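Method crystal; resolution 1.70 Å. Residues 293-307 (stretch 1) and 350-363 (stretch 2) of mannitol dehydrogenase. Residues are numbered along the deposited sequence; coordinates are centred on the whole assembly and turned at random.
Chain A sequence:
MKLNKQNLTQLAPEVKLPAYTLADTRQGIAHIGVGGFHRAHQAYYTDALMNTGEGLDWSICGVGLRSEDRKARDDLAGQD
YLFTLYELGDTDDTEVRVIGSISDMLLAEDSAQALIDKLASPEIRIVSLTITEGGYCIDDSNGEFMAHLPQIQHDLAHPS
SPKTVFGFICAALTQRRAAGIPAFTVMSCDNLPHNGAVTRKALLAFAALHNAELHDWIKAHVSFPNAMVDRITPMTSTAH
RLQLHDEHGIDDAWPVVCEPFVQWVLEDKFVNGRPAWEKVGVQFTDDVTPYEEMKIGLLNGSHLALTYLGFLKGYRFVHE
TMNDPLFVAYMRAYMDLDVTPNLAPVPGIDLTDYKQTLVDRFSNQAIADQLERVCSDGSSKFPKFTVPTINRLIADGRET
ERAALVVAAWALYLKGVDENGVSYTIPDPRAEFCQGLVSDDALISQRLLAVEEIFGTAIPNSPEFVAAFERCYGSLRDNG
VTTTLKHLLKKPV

Stretch 1 (293-307) EMKIGLLNGSHLALT
Stretch 2 (350-363) DLTDYKQTLVDRFS

Residues 293-307, part of a longer helix, and the helix starting at Leu351 run in roughly the same direction, their axes crossing at -37° and approaching to 10.3 Å. The register pairs Met294 CA with Leu351 CA (8.9 Å), Leu298 CA with Lys355 CA (7.4 Å), Leu299 CA with Leu358 CA (6.5 Å) and His303 CA with Phe362 CA (8.8 Å), so the middle pairs are nearest. The first helix is alpha except for a wider pi-type turn at 296-300, where Gly301 N bonds Ile296 O at 2.9 Å. The second is capped by Asp350, whose OD1 accepts from Asp353 N at 2.9 Å.

No hydrogen bond crosses the contact; shape and apolar packing join the helices, burying 562 Å². Three knobs set the pattern. Leu298 (chi1 m, chi2 t) sits among Leu351, Tyr354, Lys355 and Leu358, its CB 3.7 Å from Leu358 CD1 and its CD1 3.8 Å from Tyr354 CD2, at the ring edge. Leu299 (t, t) fills the next hollow, among Tyr354, Leu358, Arg361 and Phe362, with CD1 3.6 Å from Leu358 CD2. Phe362 (chi1 m), the most covered residue at 106 Å², enters the hollow of Leu299, Ser302, His303 and Leu306; Leu306 CD1 lies 3.6 Å from Phe362 CD1.

Aromatic faces finish both ends. Selenomethionine Met294 (t, t, p) lies over one face of Tyr354 (chi1 t, chi2 76°): its CE is 3.6 Å from the ring centroid of Tyr354 in a CH-pi contact, and its SE 4.0 Å from that centroid. The same SE reaches Leu351 CD2 at 3.8 Å. At the other end, His303 turns its ring to Phe362 with chi1 at -106°, between wells, forming an offset stack: the His303 and Phe362 ring centroids are 4.4 Å apart, planes at 11°, with CD2 of His303 3.3 Å from CZ of Phe362.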

ATOM      1  N   GLU A 293       2.554   1.982  13.373  1.00 14.55           N
ATOM      2  CA  GLU A 293       2.091   3.378  13.574  1.00 13.15           C
ATOM      3  C   GLU A 293       3.215   4.340  13.200  1.00 14.02           C
ATOM      4  O   GLU A 293       2.981   5.388  12.560  1.00 13.85           O
ATOM      5  CB  GLU A 293       1.686   3.618  15.050  1.00 14.87           C
ATOM      6  CG  GLU A 293       0.344   3.002  15.393  1.00 13.62           C
ATOM      7  CD  GLU A 293       0.101   2.865  16.897  1.00 17.78           C
ATOM      8  OE1 GLU A 293       0.896   3.436  17.684  1.00 17.20           O
ATOM      9  OE2 GLU A 293      -0.889   2.176  17.270  1.00 19.01           O
HETATM   10  N   MSE A 294       4.418   3.992  13.638  1.00 13.34           N
HETATM   11  CA  MSE A 294       5.623   4.766  13.362  1.00 12.97           C
HETATM   12  C   MSE A 294       5.920   4.914  11.866  1.00 12.73           C
HETATM   13  O   MSE A 294       6.195   6.017  11.345  1.00 13.00           O
HETATM   14  CB  MSE A 294       6.845   4.090  13.999  1.00 17.64           C
HETATM   15  CG  MSE A 294       8.145   4.764  13.648  1.00 19.61           C
HETATM   16 SE   MSE A 294       9.690   3.559  14.061  1.00 28.40          SE
HETATM   17  CE  MSE A 294       9.555   2.336  12.561  1.00 27.96           C
ATOM     18  N   LYS A 295       5.883   3.796  11.160  1.00 10.81           N
ATOM     19  CA  LYS A 295       6.182   3.852   9.733  1.00 13.01           C
ATOM     20  C   LYS A 295       5.108   4.608   8.969  1.00 11.28           C
ATOM     21  O   LYS A 295       5.400   5.421   8.076  1.00 12.50           O
ATOM     22  CB  LYS A 295       6.295   2.428   9.198  1.00 14.53           C
ATOM     23  CG  LYS A 295       6.587   2.427   7.694  1.00 17.05           C
ATOM     24  CD  LYS A 295       5.551   1.699   6.957  1.00 19.12           C
ATOM     25  CE  LYS A 295       5.894   1.625   5.458  1.00 18.32           C
ATOM     26  NZ  LYS A 295       4.621   1.782   4.660  1.00 14.20           N
ATOM     27  N   ILE A 296       3.849   4.340   9.293  1.00 11.46           N
ATOM     28  CA  ILE A 296       2.758   5.032   8.597  1.00 12.08           C
ATOM     29  C   ILE A 296       2.828   6.555   8.882  1.00 13.01           C
ATOM     30  O   ILE A 296       2.694   7.393   7.971  1.00 12.55           O
ATOM     31  CB  ILE A 296       1.375   4.510   9.056  1.00 12.94           C
ATOM     32  CG1 ILE A 296       1.178   3.030   8.620  1.00 14.40           C
ATOM     33  CG2 ILE A 296       0.271   5.405   8.456  1.00 14.52           C
ATOM     34  CD1 ILE A 296       1.050   2.867   7.124  1.00 17.23           C
ATOM     35  N   GLY A 297       3.057   6.922  10.142  1.00 11.96           N
ATOM     36  CA  GLY A 297       3.084   8.347  10.488  1.00 11.95           C
ATOM     37  C   GLY A 297       4.228   9.134   9.883  1.00 11.55           C
ATOM     38  O   GLY A 297       4.071  10.270   9.404  1.00 12.48           O
ATOM     39  N   LEU A 298       5.399   8.525   9.917  1.00 11.44           N
ATOM     40  CA  LEU A 298       6.611   9.155   9.419  1.00 12.30           C
ATOM     41  C   LEU A 298       6.898   8.923   7.948  1.00 12.53           C
ATOM     42  O   LEU A 298       7.164   9.882   7.228  1.00 12.92           O
ATOM     43  CB  LEU A 298       7.834   8.676  10.259  1.00 11.47           C
ATOM     44  CG  LEU A 298       7.795   9.118  11.740  1.00 12.22           C
ATOM     45  CD1 LEU A 298       9.006   8.423  12.490  1.00 13.01           C
ATOM     46  CD2 LEU A 298       7.891  10.668  11.830  1.00 12.81           C
ATOM     47  N   LEU A 299       6.868   7.675   7.490  1.00 11.52           N
ATOM     48  CA  LEU A 299       7.212   7.447   6.077  1.00  9.65           C
ATOM     49  C   LEU A 299       6.045   7.831   5.184  1.00 10.71           C
ATOM     50  O   LEU A 299       6.166   8.721   4.331  1.00 10.69           O
ATOM     51  CB  LEU A 299       7.616   5.977   5.847  1.00 11.00           C
ATOM     52  CG  LEU A 299       8.287   5.658   4.500  1.00 13.04           C
ATOM     53  CD1 LEU A 299       9.002   4.278   4.617  1.00 12.62           C
ATOM     54  CD2 LEU A 299       7.203   5.611   3.361  1.00 14.26           C
ATOM     55  N   ASN A 300       4.879   7.213   5.395  1.00 11.73           N
ATOM     56  CA  ASN A 300       3.760   7.558   4.511  1.00 11.22           C
ATOM     57  C   ASN A 300       3.273   8.977   4.717  1.00 10.27           C
ATOM     58  O   ASN A 300       2.875   9.638   3.772  1.00 10.61           O
ATOM     59  CB  ASN A 300       2.645   6.524   4.686  1.00 11.35           C
ATOM     60  CG  ASN A 300       3.136   5.114   4.322  1.00 12.09           C
ATOM     61  OD1 ASN A 300       3.476   4.307   5.193  1.00 12.71           O
ATOM     62  ND2 ASN A 300       3.194   4.821   3.030  1.00 13.21           N
ATOM     63  N   GLY A 301       3.273   9.447   5.966  1.00 10.17           N
ATOM     64  CA  GLY A 301       2.886  10.810   6.214  1.00 10.50           C
ATOM     65  C   GLY A 301       3.819  11.754   5.462  1.00 10.72           C
ATOM     66  O   GLY A 301       3.348  12.721   4.872  1.00 10.92           O
ATOM     67  N   SER A 302       5.139  11.506   5.487  1.00 11.95           N
ATOM     68  CA  SER A 302       6.067  12.393   4.773  1.00 11.43           C
ATOM     69  C   SER A 302       5.850  12.301   3.264  1.00 12.02           C
ATOM     70  O   SER A 302       5.937  13.323   2.552  1.00 13.27           O
ATOM     71  CB  SER A 302       7.529  12.022   5.115  1.00 12.16           C
ATOM     72  OG  SER A 302       7.800  12.445   6.438  1.00 13.72           O
ATOM     73  N   HIS A 303       5.544  11.084   2.787  1.00 11.65           N
ATOM     74  CA  HIS A 303       5.309  10.910   1.330  1.00 12.59           C
ATOM     75  C   HIS A 303       4.174  11.844   0.926  1.00 12.04           C
ATOM     76  O   HIS A 303       4.295  12.564  -0.068  1.00 11.57           O
ATOM     77  CB  HIS A 303       4.898   9.467   1.008  1.00 12.19           C
ATOM     78  CG  HIS A 303       5.955   8.642   0.344  1.00 12.94           C
ATOM     79  ND1 HIS A 303       5.789   7.281   0.130  1.00 13.81           N
ATOM     80  CD2 HIS A 303       7.177   8.958  -0.158  1.00 14.42           C
ATOM     81  CE1 HIS A 303       6.866   6.800  -0.472  1.00 15.48           C
ATOM     82  NE2 HIS A 303       7.720   7.793  -0.660  1.00 14.91           N
ATOM     83  N   LEU A 304       3.049  11.829   1.658  1.00 11.54           N
ATOM     84  CA  LEU A 304       1.945  12.731   1.266  1.00 13.37           C
ATOM     85  C   LEU A 304       2.317  14.187   1.378  1.00 13.62           C
ATOM     86  O   LEU A 304       1.932  15.015   0.535  1.00 12.36           O
ATOM     87  CB  LEU A 304       0.660  12.501   2.071  1.00 13.18           C
ATOM     88  CG  LEU A 304      -0.170  11.256   1.847  1.00 17.50           C
ATOM     89  CD1 LEU A 304      -1.623  11.548   2.307  1.00 15.27           C
ATOM     90  CD2 LEU A 304      -0.234  10.906   0.339  1.00 14.61           C
ATOM     91  N   ALA A 305       3.083  14.526   2.413  1.00 13.10           N
ATOM     92  CA  ALA A 305       3.495  15.926   2.568  1.00 13.15           C
ATOM     93  C   ALA A 305       4.373  16.394   1.403  1.00 13.36           C
ATOM     94  O   ALA A 305       4.332  17.561   1.008  1.00 13.86           O
ATOM     95  CB  ALA A 305       4.253  16.112   3.911  1.00 13.87           C
ATOM     96  N   LEU A 306       5.168  15.497   0.850  1.00 13.05           N
ATOM     97  CA  LEU A 306       6.011  15.871  -0.290  1.00 13.03           C
ATOM     98  C   LEU A 306       5.333  15.834  -1.660  1.00 14.09           C
ATOM     99  O   LEU A 306       5.614  16.637  -2.582  1.00 13.65           O
ATOM    100  CB  LEU A 306       7.181  14.886  -0.428  1.00 12.20           C
ATOM    101  CG  LEU A 306       8.161  14.746   0.726  1.00 14.16           C
ATOM    102  CD1 LEU A 306       9.125  13.527   0.498  1.00 14.15           C
ATOM    103  CD2 LEU A 306       8.931  16.080   0.768  1.00 15.04           C
ATOM    104  N   THR A 307       4.440  14.876  -1.791  1.00 12.33           N
ATOM    105  CA  THR A 307       3.927  14.559  -3.121  1.00 13.35           C
ATOM    106  C   THR A 307       3.005  15.516  -3.848  1.00 11.77           C
ATOM    107  O   THR A 307       3.144  15.701  -5.079  1.00 12.54           O
ATOM    108  CB  THR A 307       3.343  13.130  -3.084  1.00 12.32           C
ATOM    109  OG1 THR A 307       3.474  12.557  -4.401  1.00 13.05           O
ATOM    110  CG2 THR A 307       1.843  13.117  -2.690  1.00 11.73           C
ATOM    111  N   ASP A 350      15.757   3.704  17.378  1.00 24.24           N
ATOM    112  CA  ASP A 350      16.083   5.063  17.769  1.00 22.84           C
ATOM    113  C   ASP A 350      15.334   5.924  16.729  1.00 21.39           C
ATOM    114  O   ASP A 350      15.664   5.880  15.551  1.00 20.34           O
ATOM    115  CB  ASP A 350      17.590   5.347  17.665  1.00 22.64           C
ATOM    116  CG  ASP A 350      17.896   6.784  18.027  1.00 25.10           C
ATOM    117  OD1 ASP A 350      18.055   7.648  17.128  1.00 23.44           O
ATOM    118  OD2 ASP A 350      17.900   7.065  19.244  1.00 28.85           O
ATOM    119  N   LEU A 351      14.342   6.705  17.150  1.00 20.37           N
ATOM    120  CA  LEU A 351      13.588   7.510  16.154  1.00 20.08           C
ATOM    121  C   LEU A 351      14.393   8.519  15.336  1.00 18.51           C
ATOM    122  O   LEU A 351      14.133   8.743  14.152  1.00 16.11           O
ATOM    123  CB  LEU A 351      12.430   8.225  16.829  1.00 19.43           C
ATOM    124  CG  LEU A 351      11.279   7.304  17.272  1.00 21.27           C
ATOM    125  CD1 LEU A 351      10.278   8.117  18.098  1.00 21.20           C
ATOM    126  CD2 LEU A 351      10.586   6.675  16.012  1.00 21.48           C
ATOM    127  N   THR A 352      15.366   9.174  15.969  1.00 18.43           N
ATOM    128  CA  THR A 352      16.168  10.123  15.234  1.00 17.26           C
ATOM    129  C   THR A 352      16.884   9.442  14.089  1.00 17.63           C
ATOM    130  O   THR A 352      16.874   9.948  12.968  1.00 17.94           O
ATOM    131  CB  THR A 352      17.191  10.829  16.152  1.00 19.32           C
ATOM    132  OG1 THR A 352      16.472  11.629  17.092  1.00 21.93           O
ATOM    133  CG2 THR A 352      18.134  11.709  15.337  1.00 20.42           C
ATOM    134  N   ASP A 353      17.505   8.290  14.346  1.00 17.24           N
ATOM    135  CA  ASP A 353      18.203   7.582  13.283  1.00 17.20           C
ATOM    136  C   ASP A 353      17.190   7.074  12.259  1.00 16.48           C
ATOM    137  O   ASP A 353      17.453   7.089  11.068  1.00 17.68           O
ATOM    138  CB  ASP A 353      18.982   6.361  13.845  1.00 20.79           C
ATOM    139  CG  ASP A 353      20.171   6.764  14.760  1.00 23.35           C
ATOM    140  OD1 ASP A 353      20.673   7.884  14.627  1.00 24.39           O
ATOM    141  OD2 ASP A 353      20.574   5.944  15.608  1.00 25.66           O
ATOM    142  N   TYR A 354      16.047   6.588  12.723  1.00 16.56           N
ATOM    143  CA  TYR A 354      15.025   6.093  11.771  1.00 16.38           C
ATOM    144  C   TYR A 354      14.586   7.207  10.804  1.00 16.96           C
ATOM    145  O   TYR A 354      14.512   6.995   9.587  1.00 16.78           O
ATOM    146  CB  TYR A 354      13.822   5.559  12.544  1.00 17.23           C
ATOM    147  CG  TYR A 354      12.698   5.070  11.634  1.00 17.95           C
ATOM    148  CD1 TYR A 354      12.794   3.850  10.963  1.00 19.33           C
ATOM    149  CD2 TYR A 354      11.559   5.842  11.452  1.00 18.05           C
ATOM    150  CE1 TYR A 354      11.754   3.404  10.114  1.00 19.95           C
ATOM    151  CE2 TYR A 354      10.509   5.419  10.597  1.00 17.14           C
ATOM    152  CZ  TYR A 354      10.619   4.213   9.948  1.00 19.50           C
ATOM    153  OH  TYR A 354       9.570   3.814   9.139  1.00 20.94           O
ATOM    154  N   LYS A 355      14.306   8.404  11.327  1.00 17.12           N
ATOM    155  CA  LYS A 355      13.900   9.511  10.464  1.00 17.21           C
ATOM    156  C   LYS A 355      15.007   9.853   9.462  1.00 17.04           C
ATOM    157  O   LYS A 355      14.734  10.166   8.304  1.00 14.63           O
ATOM    158  CB  LYS A 355      13.493  10.749  11.295  1.00 17.48           C
ATOM    159  CG  LYS A 355      12.189  10.547  12.064  1.00 16.25           C
ATOM    160  CD  LYS A 355      11.845  11.786  12.913  1.00 16.59           C
ATOM    161  CE  LYS A 355      12.687  11.847  14.222  1.00 16.40           C
ATOM    162  NZ  LYS A 355      12.307  13.072  14.961  1.00 16.32           N
ATOM    163  N   GLN A 356      16.272   9.782   9.880  1.00 15.90           N
ATOM    164  CA  GLN A 356      17.332  10.011   8.913  1.00 16.49           C
ATOM    165  C   GLN A 356      17.334   8.918   7.816  1.00 16.41           C
ATOM    166  O   GLN A 356      17.549   9.230   6.647  1.00 16.84           O
ATOM    167  CB  GLN A 356      18.727  10.071   9.595  1.00 19.35           C
ATOM    168  CG  GLN A 356      19.877  10.376   8.583  1.00 19.55           C
ATOM    169  CD  GLN A 356      19.718  11.692   7.821  1.00 22.44           C
ATOM    170  OE1 GLN A 356      19.446  12.724   8.421  1.00 26.27           O
ATOM    171  NE2 GLN A 356      19.871  11.658   6.498  1.00 21.15           N
ATOM    172  N   THR A 357      17.066   7.663   8.171  1.00 15.81           N
ATOM    173  CA  THR A 357      17.051   6.647   7.120  1.00 17.65           C
ATOM    174  C   THR A 357      15.900   6.921   6.126  1.00 16.29           C
ATOM    175  O   THR A 357      16.023   6.575   4.956  1.00 16.00           O
ATOM    176  CB  THR A 357      16.959   5.217   7.675  1.00 17.62           C
ATOM    177  OG1 THR A 357      15.711   5.025   8.358  1.00 21.49           O
ATOM    178  CG2 THR A 357      18.134   4.929   8.636  1.00 17.86           C
ATOM    179  N   LEU A 358      14.807   7.572   6.563  1.00 16.10           N
ATOM    180  CA  LEU A 358      13.722   7.868   5.606  1.00 15.44           C
ATOM    181  C   LEU A 358      14.223   8.905   4.624  1.00 15.30           C
ATOM    182  O   LEU A 358      13.976   8.817   3.408  1.00 14.78           O
ATOM    183  CB  LEU A 358      12.450   8.363   6.335  1.00 12.63           C
ATOM    184  CG  LEU A 358      11.864   7.319   7.298  1.00 14.93           C
ATOM    185  CD1 LEU A 358      10.610   7.916   7.932  1.00 12.86           C
ATOM    186  CD2 LEU A 358      11.533   6.004   6.592  1.00 15.71           C
ATOM    187  N   VAL A 359      14.946   9.902   5.125  1.00 15.42           N
ATOM    188  CA  VAL A 359      15.484  10.902   4.229  1.00 15.58           C
ATOM    189  C   VAL A 359      16.429  10.210   3.239  1.00 15.28           C
ATOM    190  O   VAL A 359      16.368  10.471   2.042  1.00 15.83           O
ATOM    191  CB  VAL A 359      16.230  12.019   5.007  1.00 17.17           C
ATOM    192  CG1 VAL A 359      16.962  12.953   4.034  1.00 18.34           C
ATOM    193  CG2 VAL A 359      15.219  12.789   5.821  1.00 18.75           C
ATOM    194  N   ASP A 360      17.280   9.315   3.744  1.00 16.43           N
ATOM    195  CA  ASP A 360      18.240   8.603   2.878  1.00 16.46           C
ATOM    196  C   ASP A 360      17.520   7.774   1.800  1.00 16.04           C
ATOM    197  O   ASP A 360      17.877   7.794   0.621  1.00 15.10           O
ATOM    198  CB  ASP A 360      19.108   7.619   3.666  1.00 18.73           C
ATOM    199  CG  ASP A 360      20.041   8.302   4.706  1.00 22.39           C
ATOM    200  OD1 ASP A 360      20.364   9.496   4.539  1.00 22.36           O
ATOM    201  OD2 ASP A 360      20.432   7.615   5.685  1.00 22.74           O
ATOM    202  N   ARG A 361      16.509   7.014   2.232  1.00 15.20           N
ATOM    203  CA  ARG A 361      15.764   6.169   1.268  1.00 15.32           C
ATOM    204  C   ARG A 361      14.981   6.991   0.239  1.00 15.21           C
ATOM    205  O   ARG A 361      14.944   6.650  -0.961  1.00 15.77           O
ATOM    206  CB  ARG A 361      14.842   5.207   2.031  1.00 14.67           C
ATOM    207  CG  ARG A 361      15.636   4.109   2.751  1.00 12.83           C
ATOM    208  CD  ARG A 361      14.744   3.373   3.783  1.00 15.65           C
ATOM    209  NE  ARG A 361      13.555   2.828   3.097  1.00 13.46           N
ATOM    210  CZ  ARG A 361      12.415   2.496   3.729  1.00 13.90           C
ATOM    211  NH1 ARG A 361      12.309   2.643   5.056  1.00 12.28           N
ATOM    212  NH2 ARG A 361      11.376   2.026   3.027  1.00 10.81           N
ATOM    213  N   PHE A 362      14.384   8.095   0.662  1.00 15.35           N
ATOM    214  CA  PHE A 362      13.674   8.911  -0.325  1.00 13.99           C
ATOM    215  C   PHE A 362      14.649   9.625  -1.277  1.00 14.79           C
ATOM    216  O   PHE A 362      14.254  10.054  -2.345  1.00 14.88           O
ATOM    217  CB  PHE A 362      12.834  10.019   0.339  1.00 12.91           C
ATOM    218  CG  PHE A 362      11.583   9.544   1.035  1.00 12.64           C
ATOM    219  CD1 PHE A 362      10.721  10.493   1.589  1.00 10.95           C
ATOM    220  CD2 PHE A 362      11.278   8.201   1.174  1.00 12.35           C
ATOM    221  CE1 PHE A 362       9.563  10.094   2.278  1.00 12.44           C
ATOM    222  CE2 PHE A 362      10.126   7.777   1.870  1.00 12.28           C
ATOM    223  CZ  PHE A 362       9.271   8.733   2.421  1.00 12.94           C
ATOM    224  N   SER A 363      15.915   9.772  -0.860  1.00 16.52           N
ATOM    225  CA  SER A 363      16.943  10.443  -1.674  1.00 16.78           C
ATOM    226  C   SER A 363      17.565   9.516  -2.708  1.00 19.24           C
ATOM    227  O   SER A 363      18.381   9.954  -3.551  1.00 19.61           O
ATOM    228  CB  SER A 363      18.037  11.037  -0.752  1.00 18.87           C
ATOM    229  OG  SER A 363      17.457  11.974   0.161  1.00 18.68           O
TER